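Local coordinates for capsule biosynthesis protein CapD proenzyme (Bacillus anthracis, PDB 3G9K) that cleaves the poly-gamma-D-glutamate capsule of the anthrax bacillus and transfers it to the amino group of meso-diaminopimelic acid in peptidoglycan, at residues L249-K254 against E272-I277; K255-D260 against A265-K270; M143-A148 against I159-G164. All blocks are in the same frame, centred on the assembly; numbering follows the deposited sequence.

Along the chain, contact 3 comes first: the helix 139-152 turns into a loop, and 159-164 folds back on 143-148, closing a short excursion that ends ahead of strand 172-173. Contacts 1 and 2 follow in the C-terminal half. Contact 1 closes the longer loop, bringing helix 242-254 against helix 264-284; contact 2 lies within it, where the connection 255-260 returns to the first turns of helix 264-284. The two are neighbours, their centres about 10 Å apart, and Val-257 of contact 2 packs on Ile-274 of contact 1. Together they build a helical hairpin. Contact 3 stands apart, its centre about 41 Å from that of contact 1 and about 42 Å from that of contact 2.

Contact 1: residues L249-K254 against E272-I277; sequences LKLAEK and EEISRI
Leu-251 and Ile-274 meet alongside each other, their side chains running past one another in opposite directions. Leu-251 CB and Ile-274 CG2 come closest, 3.5 Å apart, and CD1 of Leu-251 reaches on to CG2 of Ile-277 at 4.2 Å. The two branches of Ile-274 divide the work: CG2, anti to the backbone N, serves Leu-251, whereas CG1 (chi1 -69°) carries CD1 to Ala-252, 3.6 Å from its CA. A beta-branched residue suits this place because it covers two neighbours at once, and Ala-252, with a lone methyl, lets that CD1 come close to the backbone.

Further out, Val-257 of the following loop packs on both Ala-252 and Ile-274, and Met-248 extends the apolar layer one turn back. On the far side of the first helix Lys-250 forms a salt bridge with Asp-302, while the other polypeptide chain covers Leu-249 and Ala-252 with its Leu-90 and Asp-91. The axes approach to 9.7 Å with their directions 142° apart, the apolar packing of an antiparallel helical hairpin, here in the N-terminal of the two pieces of this Ntn-hydrolase clan enzyme.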
ATOM      1  N   LEU A 249      -3.136  13.794 -11.497  1.00 23.60           N
ATOM      2  CA  LEU A 249      -4.091  13.257 -12.460  1.00 24.64           C
ATOM      3  C   LEU A 249      -4.819  14.399 -13.177  1.00 25.62           C
ATOM      4  O   LEU A 249      -4.956  14.364 -14.391  1.00 25.49           O
ATOM      5  CB  LEU A 249      -5.113  12.342 -11.783  1.00 24.50           C
ATOM      6  CG  LEU A 249      -4.603  10.991 -11.231  1.00 23.97           C
ATOM      7  CD1 LEU A 249      -5.687  10.352 -10.373  1.00 23.29           C
ATOM      8  CD2 LEU A 249      -4.149  10.012 -12.360  1.00 22.44           C
ATOM      9  N   LYS A 250      -5.294  15.382 -12.405  1.00 26.19           N
ATOM     10  CA  LYS A 250      -6.049  16.507 -12.961  1.00 27.10           C
ATOM     11  C   LYS A 250      -5.163  17.407 -13.838  1.00 27.69           C
ATOM     12  O   LYS A 250      -5.576  17.791 -14.940  1.00 27.41           O
ATOM     13  CB  LYS A 250      -6.743  17.285 -11.860  1.00 27.89           C
ATOM     14  CG  LYS A 250      -7.884  16.530 -11.209  1.00 26.86           C
ATOM     15  CD  LYS A 250      -8.577  17.382 -10.173  1.00 27.81           C
ATOM     16  CE  LYS A 250      -9.495  18.423 -10.837  1.00 28.66           C
ATOM     17  NZ  LYS A 250     -10.774  17.858 -11.362  1.00 29.20           N
ATOM     18  N   LEU A 251      -3.957  17.711 -13.369  1.00 27.84           N
ATOM     19  CA  LEU A 251      -2.929  18.344 -14.203  1.00 28.32           C
ATOM     20  C   LEU A 251      -2.647  17.603 -15.528  1.00 28.49           C
ATOM     21  O   LEU A 251      -2.530  18.239 -16.578  1.00 27.87           O
ATOM     22  CB  LEU A 251      -1.634  18.527 -13.401  1.00 28.85           C
ATOM     23  CG  LEU A 251      -1.634  19.691 -12.382  1.00 29.62           C
ATOM     24  CD1 LEU A 251      -0.496  19.586 -11.349  1.00 30.09           C
ATOM     25  CD2 LEU A 251      -1.556  21.028 -13.156  1.00 31.91           C
ATOM     26  N   ALA A 252      -2.522  16.265 -15.493  1.00 28.16           N
ATOM     27  CA  ALA A 252      -2.259  15.485 -16.705  1.00 28.75           C
ATOM     28  C   ALA A 252      -3.446  15.502 -17.672  1.00 29.17           C
ATOM     29  O   ALA A 252      -3.264  15.564 -18.887  1.00 29.28           O
ATOM     30  CB  ALA A 252      -1.856  14.041 -16.338  1.00 27.52           C
ATOM     31  N   GLU A 253      -4.664  15.448 -17.128  1.00 30.31           N
ATOM     32  CA  GLU A 253      -5.879  15.623 -17.918  1.00 31.36           C
ATOM     33  C   GLU A 253      -5.894  16.986 -18.644  1.00 32.02           C
ATOM     34  O   GLU A 253      -6.098  17.052 -19.860  1.00 32.38           O
ATOM     35  CB  GLU A 253      -7.113  15.523 -17.023  1.00 31.06           C
ATOM     36  CG  GLU A 253      -8.420  15.863 -17.730  1.00 31.22           C
ATOM     37  CD  GLU A 253      -9.652  15.487 -16.948  1.00 32.67           C
ATOM     38  OE1 GLU A 253      -9.567  15.323 -15.694  1.00 34.25           O
ATOM     39  OE2 GLU A 253     -10.716  15.380 -17.599  1.00 31.78           O
ATOM     40  N   LYS A 254      -5.686  18.056 -17.879  1.00 33.47           N
ATOM     41  CA  LYS A 254      -5.818  19.436 -18.397  1.00 34.29           C
ATOM     42  C   LYS A 254      -4.744  19.763 -19.414  1.00 35.75           C
ATOM     43  O   LYS A 254      -4.990  20.427 -20.414  1.00 36.98           O
ATOM     44  CB  LYS A 254      -5.700  20.440 -17.253  1.00 34.41           C
ATOM     45  CG  LYS A 254      -6.084  21.836 -17.667  1.00 34.00           C
ATOM     46  CD  LYS A 254      -6.128  22.804 -16.515  1.00 35.43           C
ATOM     47  CE  LYS A 254      -6.573  24.199 -17.013  1.00 36.20           C
ATOM     48  NZ  LYS A 254      -5.924  25.256 -16.213  1.00 37.65           N
ATOM     49  N   GLU A 272       7.391  15.089 -15.696  1.00 33.23           N
ATOM     50  CA  GLU A 272       8.307  15.575 -14.709  1.00 33.67           C
ATOM     51  C   GLU A 272       7.824  16.898 -14.235  1.00 34.38           C
ATOM     52  O   GLU A 272       7.968  17.233 -13.107  1.00 34.40           O
ATOM     53  CB  GLU A 272       9.690  15.764 -15.291  1.00 33.93           C
ATOM     54  CG  GLU A 272      10.757  16.136 -14.295  1.00 33.85           C
ATOM     55  CD  GLU A 272      10.818  17.618 -13.941  1.00 35.91           C
ATOM     56  OE1 GLU A 272      10.484  18.443 -14.776  1.00 35.17           O
ATOM     57  OE2 GLU A 272      11.197  17.932 -12.817  1.00 34.34           O
ATOM     58  N   GLU A 273       7.276  17.660 -15.144  1.00 35.16           N
ATOM     59  CA  GLU A 273       6.821  19.000 -14.816  1.00 36.15           C
ATOM     60  C   GLU A 273       5.624  18.924 -13.867  1.00 35.13           C
ATOM     61  O   GLU A 273       5.623  19.576 -12.829  1.00 34.32           O
ATOM     62  CB  GLU A 273       6.482  19.778 -16.100  1.00 36.38           C
ATOM     63  CG  GLU A 273       7.697  20.020 -17.018  1.00 38.89           C
ATOM     64  CD  GLU A 273       7.303  20.387 -18.458  1.00 39.65           C
ATOM     65  OE1 GLU A 273       6.291  21.098 -18.641  1.00 43.90           O
ATOM     66  OE2 GLU A 273       8.011  19.972 -19.408  1.00 46.34           O
ATOM     67  N   ILE A 274       4.640  18.089 -14.217  1.00 35.25           N
ATOM     68  CA  ILE A 274       3.412  17.908 -13.415  1.00 34.84           C
ATOM     69  C   ILE A 274       3.714  17.409 -11.999  1.00 34.46           C
ATOM     70  O   ILE A 274       3.096  17.865 -11.031  1.00 33.93           O
ATOM     71  CB  ILE A 274       2.417  16.937 -14.119  1.00 35.06           C
ATOM     72  CG1 ILE A 274       1.838  17.580 -15.383  1.00 33.92           C
ATOM     73  CG2 ILE A 274       1.270  16.539 -13.176  1.00 35.49           C
ATOM     74  CD1 ILE A 274       1.130  16.622 -16.324  1.00 34.27           C
ATOM     75  N   SER A 275       4.673  16.486 -11.874  1.00 34.47           N
ATOM     76  CA  SER A 275       5.026  15.936 -10.575  1.00 34.95           C
ATOM     77  C   SER A 275       5.773  16.935  -9.688  1.00 34.73           C
ATOM     78  O   SER A 275       5.518  16.999  -8.504  1.00 32.87           O
ATOM     79  CB  SER A 275       5.822  14.634 -10.705  1.00 35.02           C
ATOM     80  OG  SER A 275       6.986  14.811 -11.470  1.00 37.81           O
ATOM     81  N   ARG A 276       6.702  17.713 -10.237  1.00 35.74           N
ATOM     82  CA  ARG A 276       7.396  18.674  -9.369  1.00 36.50           C
ATOM     83  C   ARG A 276       6.452  19.813  -8.965  1.00 35.91           C
ATOM     84  O   ARG A 276       6.496  20.251  -7.836  1.00 36.17           O
ATOM     85  CB  ARG A 276       8.728  19.158  -9.952  1.00 37.14           C
ATOM     86  CG  ARG A 276       8.635  20.010 -11.158  1.00 38.31           C
ATOM     87  CD  ARG A 276       9.773  21.055 -11.243  1.00 39.67           C
ATOM     88  NE  ARG A 276       9.438  21.903 -12.383  1.00 42.59           N
ATOM     89  CZ  ARG A 276       9.846  21.698 -13.635  1.00 44.43           C
ATOM     90  NH1 ARG A 276      10.706  20.736 -13.930  1.00 46.58           N
ATOM     91  NH2 ARG A 276       9.431  22.503 -14.605  1.00 46.27           N
ATOM     92  N   ILE A 277       5.543  20.225  -9.840  1.00 35.98           N
ATOM     93  CA  ILE A 277       4.516  21.188  -9.429  1.00 36.35           C
ATOM     94  C   ILE A 277       3.762  20.664  -8.208  1.00 36.52           C
ATOM     95  O   ILE A 277       3.707  21.310  -7.175  1.00 36.22           O
ATOM     96  CB  ILE A 277       3.490  21.486 -10.538  1.00 36.26           C
ATOM     97  CG1 ILE A 277       4.139  22.293 -11.669  1.00 36.96           C
ATOM     98  CG2 ILE A 277       2.336  22.295  -9.971  1.00 36.70           C
ATOM     99  CD1 ILE A 277       3.265  22.436 -12.922  1.00 37.04           C
TER

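Contact 2: residues K255-D260 against A265-K270; sequences KEVYKD and ATYMSK
The ammonium of Lys-270 meets the carboxylate of Asp-260 in a salt bridge of 2.7 Å between NZ and OD2, the two side chains crossing at about a right angle. It comes to the syn side of the carboxylate, 19° out of its plane. Lysine suits the position because its chain, extended beyond CG, spans the gap from the helix to the loop; Asp-260 OD2 also lies 3.2 Å from Lys-270 CD. Thr-266, one turn earlier, lies crosswise to the aspartate, with Thr-266 CG2 3.5 Å from Asp-260 CG.

Deeper in, the Tyr-267 ring presents an edge to the loop. With CG anti to the backbone N (chi1 -165°), the ring reaches in from the helix so that Tyr-267 CD1 comes within 3.3 Å of the carbonyl O of Val-257. The valine side chain stands roughly perpendicular to the tyrosine, Val-257 CG2 lying 4.1 Å from Tyr-267 CE1. Its other methyl slides past the lysine chain in the opposite direction, with Val-257 CG1 3.9 Å from Lys-270 CB. The hydroxyl of Tyr-267 bonds to Asp-91 of the other polypeptide chain, so this aromatic links the turn to the partner as well. His-95 of that chain stacks on the ring of Tyr-258.

Helix 242-254 closes in a Schellman motif, in which Glu-256 has positive phi and turns the chain into the short 3-10 segment. The Lys-270 ammonium probably helps to balance the Asp-260 charge and, through a water that donates to it, also ties to the carbonyl O of Lys-255.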
ATOM      1  N   LYS A 255      -3.536  19.303 -19.146  1.00 37.17           N
ATOM      2  CA  LYS A 255      -2.417  19.538 -20.034  1.00 37.92           C
ATOM      3  C   LYS A 255      -2.400  18.528 -21.179  1.00 38.16           C
ATOM      4  O   LYS A 255      -1.545  18.596 -22.053  1.00 38.88           O
ATOM      5  CB  LYS A 255      -1.128  19.526 -19.227  1.00 37.79           C
ATOM      6  CG  LYS A 255      -1.179  20.545 -18.083  1.00 38.05           C
ATOM      7  CD  LYS A 255       0.198  20.874 -17.548  1.00 39.08           C
ATOM      8  CE  LYS A 255       0.127  21.545 -16.181  1.00 39.93           C
ATOM      9  NZ  LYS A 255       1.140  22.633 -16.082  1.00 41.04           N
ATOM     10  N   GLU A 256      -3.366  17.612 -21.198  1.00 38.51           N
ATOM     11  CA  GLU A 256      -3.528  16.655 -22.300  1.00 38.97           C
ATOM     12  C   GLU A 256      -2.219  15.959 -22.669  1.00 38.45           C
ATOM     13  O   GLU A 256      -1.889  15.807 -23.851  1.00 37.89           O
ATOM     14  CB  GLU A 256      -4.102  17.348 -23.533  1.00 39.07           C
ATOM     15  CG  GLU A 256      -5.490  17.906 -23.319  1.00 40.83           C
ATOM     16  CD  GLU A 256      -5.968  18.693 -24.516  1.00 41.94           C
ATOM     17  OE1 GLU A 256      -5.206  19.572 -24.999  1.00 46.79           O
ATOM     18  OE2 GLU A 256      -7.100  18.429 -24.977  1.00 45.83           O
ATOM     19  N   VAL A 257      -1.478  15.532 -21.648  1.00 38.07           N
ATOM     20  CA  VAL A 257      -0.195  14.878 -21.862  1.00 37.68           C
ATOM     21  C   VAL A 257      -0.337  13.573 -22.619  1.00 37.42           C
ATOM     22  O   VAL A 257       0.617  13.113 -23.241  1.00 37.60           O
ATOM     23  CB  VAL A 257       0.533  14.597 -20.548  1.00 37.71           C
ATOM     24  CG1 VAL A 257       0.919  15.893 -19.900  1.00 37.58           C
ATOM     25  CG2 VAL A 257      -0.346  13.753 -19.616  1.00 36.83           C
ATOM     26  N   TYR A 258      -1.527  12.977 -22.565  1.00 37.44           N
ATOM     27  CA  TYR A 258      -1.783  11.732 -23.277  1.00 37.58           C
ATOM     28  C   TYR A 258      -1.585  11.878 -24.794  1.00 37.52           C
ATOM     29  O   TYR A 258      -1.201  10.920 -25.460  1.00 37.33           O
ATOM     30  CB  TYR A 258      -3.189  11.212 -23.007  1.00 37.05           C
ATOM     31  CG  TYR A 258      -3.411   9.861 -23.644  1.00 36.92           C
ATOM     32  CD1 TYR A 258      -2.821   8.716 -23.104  1.00 36.96           C
ATOM     33  CD2 TYR A 258      -4.155   9.732 -24.817  1.00 37.44           C
ATOM     34  CE1 TYR A 258      -3.009   7.460 -23.695  1.00 37.38           C
ATOM     35  CE2 TYR A 258      -4.345   8.482 -25.421  1.00 36.56           C
ATOM     36  CZ  TYR A 258      -3.769   7.353 -24.858  1.00 37.43           C
ATOM     37  OH  TYR A 258      -3.963   6.119 -25.449  1.00 36.17           O
ATOM     38  N   LYS A 259      -1.867  13.067 -25.324  1.00 37.90           N
ATOM     39  CA  LYS A 259      -1.614  13.359 -26.752  1.00 38.71           C
ATOM     40  C   LYS A 259      -0.139  13.137 -27.142  1.00 38.79           C
ATOM     41  O   LYS A 259       0.156  12.884 -28.307  1.00 38.99           O
ATOM     42  CB  LYS A 259      -2.069  14.785 -27.097  1.00 38.49           C
ATOM     43  CG  LYS A 259      -3.605  14.973 -27.076  1.00 39.25           C
ATOM     44  CD  LYS A 259      -4.031  16.395 -27.485  1.00 39.57           C
ATOM     45  CE  LYS A 259      -5.528  16.474 -27.806  1.00 40.51           C
ATOM     46  NZ  LYS A 259      -6.049  17.871 -28.026  1.00 41.25           N
ATOM     47  N   ASP A 260       0.779  13.215 -26.173  1.00 39.16           N
ATOM     48  CA  ASP A 260       2.209  12.910 -26.394  1.00 39.57           C
ATOM     49  C   ASP A 260       2.655  11.503 -25.974  1.00 39.78           C
ATOM     50  O   ASP A 260       3.858  11.239 -25.916  1.00 39.41           O
ATOM     51  CB  ASP A 260       3.075  13.917 -25.631  1.00 39.61           C
ATOM     52  CG  ASP A 260       2.680  15.353 -25.902  1.00 40.59           C
ATOM     53  OD1 ASP A 260       2.774  15.786 -27.068  1.00 42.22           O
ATOM     54  OD2 ASP A 260       2.277  16.049 -24.946  1.00 41.90           O
ATOM     55  N   ALA A 265      10.219  11.200 -24.916  1.00 37.37           N
ATOM     56  CA  ALA A 265      10.897  12.329 -24.290  1.00 36.51           C
ATOM     57  C   ALA A 265       9.902  13.439 -23.915  1.00 35.37           C
ATOM     58  O   ALA A 265      10.061  14.089 -22.882  1.00 35.84           O
ATOM     59  CB  ALA A 265      11.996  12.874 -25.206  1.00 36.34           C
ATOM     60  N   THR A 266       8.878  13.651 -24.743  1.00 34.47           N
ATOM     61  CA  THR A 266       7.878  14.682 -24.455  1.00 34.29           C
ATOM     62  C   THR A 266       6.984  14.258 -23.289  1.00 33.00           C
ATOM     63  O   THR A 266       6.682  15.047 -22.393  1.00 32.86           O
ATOM     64  CB  THR A 266       6.974  14.970 -25.673  1.00 33.87           C
ATOM     65  OG1 THR A 266       7.781  15.205 -26.828  1.00 35.79           O
ATOM     66  CG2 THR A 266       6.079  16.186 -25.424  1.00 34.36           C
ATOM     67  N   TYR A 267       6.547  13.002 -23.331  1.00 32.07           N
ATOM     68  CA  TYR A 267       5.689  12.460 -22.292  1.00 31.23           C
ATOM     69  C   TYR A 267       6.408  12.547 -20.959  1.00 30.80           C
ATOM     70  O   TYR A 267       5.846  13.062 -19.992  1.00 31.29           O
ATOM     71  CB  TYR A 267       5.283  11.008 -22.598  1.00 31.39           C
ATOM     72  CG  TYR A 267       4.115  10.501 -21.743  1.00 31.52           C
ATOM     73  CD1 TYR A 267       2.832  11.028 -21.905  1.00 30.90           C
ATOM     74  CD2 TYR A 267       4.291   9.486 -20.789  1.00 31.72           C
ATOM     75  CE1 TYR A 267       1.753  10.575 -21.141  1.00 31.13           C
ATOM     76  CE2 TYR A 267       3.203   9.013 -20.009  1.00 30.91           C
ATOM     77  CZ  TYR A 267       1.943   9.573 -20.186  1.00 30.92           C
ATOM     78  OH  TYR A 267       0.844   9.137 -19.448  1.00 29.76           O
HETATM   79  N   MSE A 268       7.653  12.082 -20.938  1.00 39.10           N
HETATM   80  CA  MSE A 268       8.439  12.061 -19.703  1.00 38.38           C
HETATM   81  C   MSE A 268       8.689  13.459 -19.166  1.00 39.02           C
HETATM   82  O   MSE A 268       8.495  13.715 -17.975  1.00 38.83           O
HETATM   83  CB  MSE A 268       9.769  11.327 -19.900  1.00 37.85           C
HETATM   84  CG  MSE A 268       9.628   9.832 -20.064  1.00 35.15           C
HETATM   85 SE   MSE A 268      11.311   8.922 -20.375  0.50 27.57          SE
HETATM   86  CE  MSE A 268      12.211   9.313 -18.717  1.00 30.59           C
ATOM     87  N   SER A 269       9.073  14.327 -20.057  1.00 32.75           N
ATOM     88  CA  SER A 269       9.368  15.680 -19.634  1.00 33.66           C
ATOM     89  C   SER A 269       8.116  16.378 -19.078  1.00 33.43           C
ATOM     90  O   SER A 269       8.194  17.047 -18.057  1.00 33.74           O
ATOM     91  CB  SER A 269      10.006  16.484 -20.777  1.00 33.95           C
ATOM     92  OG  SER A 269      10.276  17.802 -20.337  1.00 37.88           O
ATOM     93  N   LYS A 270       6.984  16.172 -19.719  1.00 33.37           N
ATOM     94  CA  LYS A 270       5.742  16.792 -19.298  1.00 33.69           C
ATOM     95  C   LYS A 270       5.256  16.214 -17.965  1.00 33.10           C
ATOM     96  O   LYS A 270       4.558  16.843 -17.241  1.00 32.02           O
ATOM     97  CB  LYS A 270       4.681  16.644 -20.382  1.00 34.29           C
ATOM     98  CG  LYS A 270       4.765  17.678 -21.512  1.00 35.19           C
ATOM     99  CD  LYS A 270       3.668  17.508 -22.524  1.00 35.36           C
ATOM    100  CE  LYS A 270       3.474  18.737 -23.423  1.00 36.82           C
ATOM    101  NZ  LYS A 270       2.296  18.663 -24.297  1.00 35.87           N
TER
HETATM  102  O   HOH W   1       0.711  20.102 -22.522  1.00 44.80           O

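Contact 3: residues M143-A148 against I159-G164; sequences MRLDLA and IFYPNG
With CG anti to its carbonyl carbon (chi1 -63°), Tyr-161 carries its ring back to the helix, and Leu-145, whose CG takes the same position, turns its branches toward the loop to meet it. The result is a helix-loop packing contact within the gamma-glutamyltranspeptidase fold: helix 139-152 is met by the irregular connection that leads on to strand 172-173.

Leu-145 supplies the apolar part of the contact. Leu-145 CD2 lies against the phenol end of Tyr-161, 3.7 Å from CZ. The same Leu-145 CD2 touches Phe-160 CB at 3.8 Å. The other methyl, Leu-145 CD1, approaches the carbonyl O of Phe-160 at 3.5 Å. Leucine fits because its forked end can touch both Phe-160 and Tyr-161. The Phe-160 side chain stands at about a right angle to the leucine and its ring leads away, to meet Phe-34 of the other polypeptide chain; CG1 of Ile-159 covers one face of the Phe-160 ring. Phe-24 of that other chain packs on Leu-145 and Ala-148, and Ile-167 of the contact's own chain also packs on Leu-145.

Tyrosine suits the place because its ring packs on the leucine while its hydroxyl reaches a backbone carbonyl of the helix. The acceptor lies at the edge of the ring, near its plane: Tyr-161 OH donates to Leu-145 O over 2.8 Å; the C=O...donor angle is 118° and the donor sits 31° off the carbonyl plane.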
HETATM    1  N   MSE A 143      14.997 -13.273  -1.794  1.00 33.55           N
HETATM    2  CA  MSE A 143      15.799 -12.145  -2.269  1.00 33.58           C
HETATM    3  C   MSE A 143      15.740 -10.926  -1.332  1.00 33.01           C
HETATM    4  O   MSE A 143      16.742 -10.240  -1.134  1.00 32.49           O
HETATM    5  CB  MSE A 143      15.394 -11.763  -3.691  1.00 33.81           C
HETATM    6  CG  MSE A 143      16.065 -10.501  -4.193  1.00 35.64           C
HETATM    7 SE   MSE A 143      14.959  -8.953  -3.873  0.50 37.52          SE
HETATM    8  CE  MSE A 143      14.150  -8.930  -5.642  1.00 37.60           C
ATOM      9  N   ARG A 144      14.561 -10.594  -0.820  1.00 27.44           N
ATOM     10  CA  ARG A 144      14.435  -9.579   0.198  1.00 27.49           C
ATOM     11  C   ARG A 144      15.317  -9.828   1.418  1.00 25.83           C
ATOM     12  O   ARG A 144      15.959  -8.894   1.919  1.00 25.72           O
ATOM     13  CB  ARG A 144      12.980  -9.475   0.638  1.00 27.73           C
ATOM     14  CG  ARG A 144      12.162  -8.629  -0.321  1.00 29.89           C
ATOM     15  CD  ARG A 144      12.347  -7.183  -0.003  1.00 37.50           C
ATOM     16  NE  ARG A 144      12.235  -6.361  -1.192  1.00 41.16           N
ATOM     17  CZ  ARG A 144      13.231  -6.075  -2.027  1.00 43.19           C
ATOM     18  NH1 ARG A 144      14.455  -6.532  -1.819  1.00 45.55           N
ATOM     19  NH2 ARG A 144      12.995  -5.317  -3.089  1.00 42.22           N
ATOM     20  N   LEU A 145      15.320 -11.063   1.896  1.00 24.59           N
ATOM     21  CA  LEU A 145      16.145 -11.440   3.032  1.00 25.00           C
ATOM     22  C   LEU A 145      17.633 -11.309   2.673  1.00 25.92           C
ATOM     23  O   LEU A 145      18.436 -10.768   3.454  1.00 25.58           O
ATOM     24  CB  LEU A 145      15.837 -12.866   3.472  1.00 24.15           C
ATOM     25  CG  LEU A 145      14.558 -13.040   4.302  1.00 22.34           C
ATOM     26  CD1 LEU A 145      14.176 -14.477   4.409  1.00 17.96           C
ATOM     27  CD2 LEU A 145      14.790 -12.445   5.687  1.00 20.07           C
ATOM     28  N   ASP A 146      17.980 -11.786   1.476  1.00 25.98           N
ATOM     29  CA  ASP A 146      19.341 -11.695   0.975  1.00 25.73           C
ATOM     30  C   ASP A 146      19.836 -10.266   0.999  1.00 24.75           C
ATOM     31  O   ASP A 146      20.856  -9.981   1.617  1.00 25.62           O
ATOM     32  CB  ASP A 146      19.432 -12.280  -0.451  1.00 26.48           C
ATOM     33  CG  ASP A 146      20.825 -12.172  -1.011  1.00 29.06           C
ATOM     34  OD1 ASP A 146      21.601 -13.100  -0.797  1.00 28.54           O
ATOM     35  OD2 ASP A 146      21.155 -11.115  -1.582  1.00 30.20           O
ATOM     36  N   LEU A 147      19.099  -9.351   0.374  1.00 24.83           N
ATOM     37  CA  LEU A 147      19.468  -7.960   0.315  1.00 23.68           C
ATOM     38  C   LEU A 147      19.458  -7.251   1.662  1.00 24.54           C
ATOM     39  O   LEU A 147      20.202  -6.261   1.835  1.00 23.43           O
ATOM     40  CB  LEU A 147      18.560  -7.180  -0.629  1.00 25.08           C
ATOM     41  CG  LEU A 147      18.633  -7.622  -2.096  1.00 25.18           C
ATOM     42  CD1 LEU A 147      17.669  -6.793  -2.962  1.00 28.36           C
ATOM     43  CD2 LEU A 147      20.081  -7.564  -2.600  1.00 27.16           C
ATOM     44  N   ALA A 148      18.613  -7.718   2.590  1.00 23.45           N
ATOM     45  CA  ALA A 148      18.519  -7.092   3.911  1.00 23.12           C
ATOM     46  C   ALA A 148      19.562  -7.620   4.895  1.00 22.49           C
ATOM     47  O   ALA A 148      19.783  -7.013   5.941  1.00 22.49           O
ATOM     48  CB  ALA A 148      17.084  -7.267   4.506  1.00 22.92           C
ATOM     49  N   ILE A 159      15.324 -18.355  12.144  1.00 24.63           N
ATOM     50  CA  ILE A 159      14.297 -18.972  11.247  1.00 23.48           C
ATOM     51  C   ILE A 159      14.259 -18.453   9.805  1.00 23.76           C
ATOM     52  O   ILE A 159      13.810 -19.179   8.894  1.00 22.96           O
ATOM     53  CB  ILE A 159      12.860 -18.915  11.797  1.00 23.13           C
ATOM     54  CG1 ILE A 159      12.289 -17.482  11.781  1.00 20.85           C
ATOM     55  CG2 ILE A 159      12.776 -19.453  13.172  1.00 23.96           C
ATOM     56  CD1 ILE A 159      10.882 -17.435  12.351  1.00 20.57           C
ATOM     57  N   PHE A 160      14.687 -17.204   9.607  1.00 22.97           N
ATOM     58  CA  PHE A 160      14.744 -16.578   8.290  1.00 24.12           C
ATOM     59  C   PHE A 160      16.060 -16.805   7.571  1.00 24.74           C
ATOM     60  O   PHE A 160      16.140 -16.593   6.360  1.00 25.62           O
ATOM     61  CB  PHE A 160      14.548 -15.071   8.426  1.00 23.43           C
ATOM     62  CG  PHE A 160      13.283 -14.702   9.128  1.00 22.61           C
ATOM     63  CD1 PHE A 160      12.050 -14.870   8.498  1.00 23.15           C
ATOM     64  CD2 PHE A 160      13.313 -14.195  10.417  1.00 22.60           C
ATOM     65  CE1 PHE A 160      10.878 -14.522   9.146  1.00 20.43           C
ATOM     66  CE2 PHE A 160      12.147 -13.846  11.072  1.00 21.50           C
ATOM     67  CZ  PHE A 160      10.920 -13.974  10.415  1.00 21.25           C
ATOM     68  N   TYR A 161      17.095 -17.178   8.335  1.00 25.87           N
ATOM     69  CA  TYR A 161      18.438 -17.428   7.800  1.00 26.53           C
ATOM     70  C   TYR A 161      18.969 -18.756   8.300  1.00 28.17           C
ATOM     71  O   TYR A 161      19.950 -18.781   9.000  1.00 30.12           O
ATOM     72  CB  TYR A 161      19.405 -16.324   8.188  1.00 25.30           C
ATOM     73  CG  TYR A 161      19.065 -14.961   7.642  1.00 23.43           C
ATOM     74  CD1 TYR A 161      18.260 -14.087   8.377  1.00 24.91           C
ATOM     75  CD2 TYR A 161      19.513 -14.549   6.390  1.00 23.73           C
ATOM     76  CE1 TYR A 161      17.950 -12.834   7.902  1.00 23.37           C
ATOM     77  CE2 TYR A 161      19.198 -13.266   5.886  1.00 22.77           C
ATOM     78  CZ  TYR A 161      18.403 -12.422   6.648  1.00 22.20           C
ATOM     79  OH  TYR A 161      18.068 -11.147   6.198  1.00 20.24           O
ATOM     80  N   PRO A 162      18.329 -19.861   7.911  1.00 30.05           N
ATOM     81  CA  PRO A 162      18.748 -21.213   8.286  1.00 31.56           C
ATOM     82  C   PRO A 162      20.169 -21.533   7.803  1.00 32.97           C
ATOM     83  O   PRO A 162      20.491 -21.337   6.628  1.00 33.17           O
ATOM     84  CB  PRO A 162      17.736 -22.095   7.548  1.00 31.79           C
ATOM     85  CG  PRO A 162      16.594 -21.239   7.332  1.00 31.46           C
ATOM     86  CD  PRO A 162      17.159 -19.912   7.025  1.00 29.88           C
ATOM     87  N   ASN A 163      21.004 -22.012   8.717  1.00 34.51           N
ATOM     88  CA  ASN A 163      22.423 -22.240   8.443  1.00 35.23           C
ATOM     89  C   ASN A 163      23.138 -20.993   7.917  1.00 35.99           C
ATOM     90  O   ASN A 163      24.094 -21.098   7.156  1.00 36.83           O
ATOM     91  CB  ASN A 163      22.599 -23.427   7.484  1.00 36.14           C
ATOM     92  CG  ASN A 163      22.253 -24.761   8.132  1.00 37.75           C
ATOM     93  OD1 ASN A 163      22.874 -25.164   9.121  1.00 43.77           O
ATOM     94  ND2 ASN A 163      21.277 -25.456   7.572  1.00 39.68           N
ATOM     95  N   GLY A 164      22.654 -19.814   8.312  1.00 35.68           N
ATOM     96  CA  GLY A 164      23.309 -18.549   8.012  1.00 35.22           C
ATOM     97  C   GLY A 164      22.939 -17.873   6.713  1.00 34.79           C
ATOM     98  O   GLY A 164      23.335 -16.726   6.487  1.00 35.51           O
TER